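PDB 5EC0: Alp7A from Bacillus subtilis, which binds adenine nucleotide as an actin-like protein of the bacterial cytoskeleton and probably forms filaments that segregate plasmid DNA. Local coordinates for residues S94-P97 and Y98-L102; E180-V183 and A184-A187. All blocks are in the same frame, centred on the assembly; numbering follows the deposited sequence.

Interaction 1. Residues S94-P97 and Y98-L102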
loop_
_atom_site.group_PDB
_atom_site.type_symbol
_atom_site.label_atom_id
_atom_site.label_comp_id
_atom_site.label_asym_id
_atom_site.label_seq_id
_atom_site.Cartn_x
_atom_site.Cartn_y
_atom_site.Cartn_z
ATOM N N SER A 94 -8.076 10.382 -11.348
ATOM C CA SER A 94 -8.585 9.083 -11.760
ATOM C C SER A 94 -9.689 8.579 -10.837
ATOM O O SER A 94 -9.609 8.738 -9.623
ATOM C CB SER A 94 -7.462 8.055 -11.798
ATOM O OG SER A 94 -7.996 6.752 -11.872
ATOM N N HIS A 95 -10.702 7.953 -11.424
ATOM C CA HIS A 95 -11.835 7.421 -10.677
ATOM C C HIS A 95 -11.514 6.093 -9.995
ATOM O O HIS A 95 -12.230 5.658 -9.087
ATOM C CB HIS A 95 -13.027 7.238 -11.616
ATOM C CG HIS A 95 -12.738 6.334 -12.771
ATOM N ND1 HIS A 95 -12.292 6.802 -13.988
ATOM C CD2 HIS A 95 -12.803 4.986 -12.885
ATOM C CE1 HIS A 95 -12.111 5.780 -14.809
ATOM N NE2 HIS A 95 -12.410 4.668 -14.163
ATOM N N ILE A 96 -10.435 5.449 -10.431
ATOM C CA ILE A 96 -10.076 4.130 -9.914
ATOM C C ILE A 96 -9.922 4.051 -8.373
ATOM O O ILE A 96 -10.499 3.149 -7.757
ATOM C CB ILE A 96 -8.787 3.611 -10.601
ATOM C CG1 ILE A 96 -9.082 3.263 -12.058
ATOM C CG2 ILE A 96 -8.204 2.389 -9.867
ATOM C CD1 ILE A 96 -7.849 2.827 -12.832
ATOM N N PRO A 97 -9.162 4.973 -7.744
ATOM C CA PRO A 97 -9.116 4.888 -6.273
ATOM C C PRO A 97 -10.480 5.092 -5.622
ATOM O O PRO A 97 -10.843 4.393 -4.666
ATOM C CB PRO A 97 -8.167 6.034 -5.869
ATOM C CG PRO A 97 -7.403 6.362 -7.089
ATOM C CD PRO A 97 -8.301 6.057 -8.257
ATOM N N TYR A 98 -11.224 6.060 -6.137
ATOM C CA TYR A 98 -12.540 6.375 -5.606
ATOM C C TYR A 98 -13.494 5.162 -5.701
ATOM O O TYR A 98 -14.184 4.824 -4.731
ATOM C CB TYR A 98 -13.109 7.579 -6.351
ATOM C CG TYR A 98 -14.542 7.909 -6.015
ATOM C CD1 TYR A 98 -14.878 8.476 -4.789
ATOM C CD2 TYR A 98 -15.557 7.688 -6.942
ATOM C CE1 TYR A 98 -16.187 8.778 -4.478
ATOM C CE2 TYR A 98 -16.874 8.000 -6.642
ATOM C CZ TYR A 98 -17.179 8.541 -5.408
ATOM O OH TYR A 98 -18.485 8.850 -5.110
ATOM N N VAL A 99 -13.522 4.509 -6.860
ATOM C CA VAL A 99 -14.374 3.330 -7.042
ATOM C C VAL A 99 -13.909 2.181 -6.135
ATOM O O VAL A 99 -14.719 1.507 -5.501
ATOM C CB VAL A 99 -14.393 2.894 -8.518
ATOM C CG1 VAL A 99 -14.999 1.491 -8.692
ATOM C CG2 VAL A 99 -15.159 3.933 -9.352
ATOM N N THR A 100 -12.600 1.969 -6.035
ATOM C CA THR A 100 -12.113 0.926 -5.142
ATOM C C THR A 100 -12.540 1.185 -3.686
ATOM O O THR A 100 -13.001 0.273 -2.998
ATOM C CB THR A 100 -10.593 0.792 -5.223
ATOM O OG1 THR A 100 -10.203 0.733 -6.599
ATOM C CG2 THR A 100 -10.141 -0.488 -4.539
ATOM N N PHE A 101 -12.423 2.433 -3.233
ATOM C CA PHE A 101 -12.841 2.800 -1.882
ATOM C C PHE A 101 -14.314 2.451 -1.617
ATOM O O PHE A 101 -14.653 1.917 -0.558
ATOM C CB PHE A 101 -12.578 4.298 -1.652
ATOM C CG PHE A 101 -13.537 4.958 -0.707
ATOM C CD1 PHE A 101 -13.412 4.796 0.666
ATOM C CD2 PHE A 101 -14.552 5.792 -1.196
ATOM C CE1 PHE A 101 -14.297 5.438 1.549
ATOM C CE2 PHE A 101 -15.437 6.443 -0.324
ATOM C CZ PHE A 101 -15.314 6.262 1.042
ATOM N N LEU A 102 -15.176 2.741 -2.587
ATOM C CA LEU A 102 -16.616 2.508 -2.436
ATOM C C LEU A 102 -16.935 1.027 -2.299
ATOM O O LEU A 102 -17.717 0.619 -1.429
ATOM C CB LEU A 102 -17.386 3.085 -3.621
ATOM C CG LEU A 102 -17.434 4.596 -3.810
ATOM C CD1 LEU A 102 -18.192 4.942 -5.100
ATOM C CD2 LEU A 102 -18.075 5.281 -2.594
#
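H95 O and V99 N close the first turn of helix 95-112 with a backbone hydrogen bond of 2.8 Å. One residue earlier, S94 holds the N-cap position: its OG accepts from I96 N at 3.1 Å, engaging an amide of the first turn that has no helical carbonyl behind it to bind. Beyond its carbonyl, H95 also brings its imidazole alongside V99. Methyl CG2 of V99 stands at the ring edge, 4.4 Å from H95 CD2, and the same methyl packs against H95 O at 3.4 Å. I96 O is gripped twice, by T100 N at 3.0 Å and T100 OG1 at 2.7 Å, from opposite faces of its carbonyl plane. This second bond is the familiar helical one from a threonine hydroxyl to the carbonyl four residues back; with chi1 at -48°, OG1 lies beside the T100 backbone N and so faces that carbonyl, satisfying the hydroxyl of a buried residue within the helix. The side chains of I96 and T100 run side by side in the same direction, and both touch V30 of strand 22-33, while V99 meets F69 and V71 of strand 65-71. Helix 95-112 thus packs against the large mixed sheet of the actin-like fold. P97, whose ring nitrogen can donate no hydrogen bond, is well placed in the first turn, where no helical carbonyl four residues back would call for an amide. P97 O accepts from F101 N at 2.9 Å. F101 turns its ring away from the first turn, toward F125 and F151.

Interaction 2. Residues E180-V183 and A184-A187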
loop_
_atom_site.group_PDB
_atom_site.type_symbol
_atom_site.label_atom_id
_atom_site.label_comp_id
_atom_site.label_asym_id
_atom_site.label_seq_id
_atom_site.Cartn_x
_atom_site.Cartn_y
_atom_site.Cartn_z
ATOM N N GLU A 180 2.828 9.628 1.327
ATOM C CA GLU A 180 3.419 8.280 1.292
ATOM C C GLU A 180 4.919 8.306 1.597
ATOM O O GLU A 180 5.605 9.281 1.274
ATOM C CB GLU A 180 3.209 7.614 -0.075
ATOM C CG GLU A 180 1.986 6.743 -0.165
ATOM C CD GLU A 180 1.834 6.074 -1.526
ATOM O OE1 GLU A 180 2.798 5.444 -2.005
ATOM O OE2 GLU A 180 0.742 6.191 -2.115
ATOM N N SER A 181 5.400 7.227 2.220
ATOM C CA SER A 181 6.810 7.024 2.578
ATOM C C SER A 181 7.227 7.875 3.776
ATOM O O SER A 181 7.797 7.362 4.742
ATOM C CB SER A 181 7.726 7.304 1.375
ATOM O OG SER A 181 7.191 6.723 0.200
ATOM N N GLU A 182 6.956 9.175 3.715
ATOM C CA GLU A 182 7.228 10.040 4.855
ATOM C C GLU A 182 6.343 9.657 6.027
ATOM O O GLU A 182 6.843 9.553 7.149
ATOM C CB GLU A 182 7.035 11.522 4.495
ATOM C CG GLU A 182 7.339 12.514 5.628
ATOM C CD GLU A 182 6.150 12.755 6.552
ATOM O OE1 GLU A 182 5.002 12.494 6.137
ATOM O OE2 GLU A 182 6.357 13.203 7.698
ATOM N N VAL A 183 5.045 9.438 5.786
ATOM C CA VAL A 183 4.102 9.191 6.891
ATOM C C VAL A 183 4.428 7.897 7.660
ATOM O O VAL A 183 4.054 7.734 8.824
ATOM C CB VAL A 183 2.610 9.129 6.394
ATOM C CG1 VAL A 183 2.320 7.833 5.646
ATOM C CG2 VAL A 183 1.642 9.275 7.563
ATOM N N ALA A 184 5.143 6.987 7.011
ATOM C CA ALA A 184 5.501 5.728 7.632
ATOM C C ALA A 184 6.366 5.923 8.873
ATOM O O ALA A 184 6.481 5.015 9.693
ATOM C CB ALA A 184 6.221 4.828 6.632
ATOM N N ARG A 185 6.974 7.095 9.013
ATOM C CA ARG A 185 7.859 7.308 10.145
ATOM C C ARG A 185 7.042 7.232 11.426
ATOM O O ARG A 185 7.585 6.913 12.467
ATOM C CB ARG A 185 8.629 8.643 10.034
ATOM C CG ARG A 185 7.775 9.895 10.260
ATOM C CD ARG A 185 8.427 11.180 9.749
ATOM N NE ARG A 185 7.483 12.290 9.874
ATOM C CZ ARG A 185 7.370 13.107 10.925
ATOM N NH1 ARG A 185 8.168 12.988 11.981
ATOM N NH2 ARG A 185 6.448 14.062 10.911
ATOM N N TRP A 186 5.733 7.468 11.350
ATOM C CA TRP A 186 4.930 7.414 12.566
ATOM C C TRP A 186 4.761 5.979 13.065
ATOM O O TRP A 186 4.585 5.764 14.268
ATOM C CB TRP A 186 3.574 8.095 12.356
ATOM C CG TRP A 186 3.766 9.573 12.322
ATOM C CD1 TRP A 186 3.737 10.383 11.216
ATOM C CD2 TRP A 186 4.104 10.430 13.436
ATOM N NE1 TRP A 186 4.008 11.679 11.575
ATOM C CE2 TRP A 186 4.229 11.736 12.928
ATOM C CE3 TRP A 186 4.289 10.201 14.811
ATOM C CZ2 TRP A 186 4.532 12.838 13.753
ATOM C CZ3 TRP A 186 4.587 11.292 15.633
ATOM C CH2 TRP A 186 4.707 12.597 15.099
ATOM N N ALA A 187 4.864 5.001 12.165
ATOM C CA ALA A 187 4.763 3.599 12.576
ATOM C C ALA A 187 6.054 3.139 13.260
ATOM O O ALA A 187 6.052 2.166 13.993
ATOM C CB ALA A 187 4.435 2.693 11.370
#
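R185 leans back alongside E182, the two side chains pointing the same way and joined by a salt bridge across a type I beta turn, E182 to R185. The backbone bond of that turn runs from R185 N to E182 O at 3.1 Å. From CB outward, the arginine first passes over this same oxygen: R185 CB lies 3.5 Å from E182 O and CG 3.3 Å, because chi1 of 72° sets CG between the backbone N and the carbonyl carbon. CD stays close to E182 O and also meets OE2. R185 NE then donates to E182 OE2 at 2.6 Å, approaching from above the carboxylate plane, with carboxylate and guanidinium turned 47° apart. At the tip, NH2 adds a weak bond to OE2, while NH1 donates to L227 O. One face of the R185 guanidinium has W186 NE1 3.4 Å above it, toward the rim. One residue on, W186 N bonds to V183 O at 3.0 Å, with V183 CG2 near the indole CD1. This buried link carries the chain from strand 166-179 into helix 185-189: E182 rests on V221 and R185 on L223 of strand 218-223, V183 touches M128 of strand 119-129 and L372 of helix 364-386, and A184 and A187 pack on the same helix.

How the interactions relate
Interactions 1 and 2 follow one another along the chain, their centres 23 Å apart and their nearest atoms about 10 Å apart, without touching. Residues 94-102 open helix 95-112, which leads to strand 119-129 of the large mixed sheet; residues 180-187 leave strand 166-179, its parallel neighbour in that sheet. Residues 180-187 also touch helix 364-386 and strand 218-223 of the other mixed sheet, so they lie where the two sheets of the actin-like fold approach each other. The side chain of S181 is about 6 Å from the bound magnesium ion, that of P97 about 13 Å: interaction 2 borders the nucleotide site, and interaction 1 lies farther from the magnesium, within one half of the molecule.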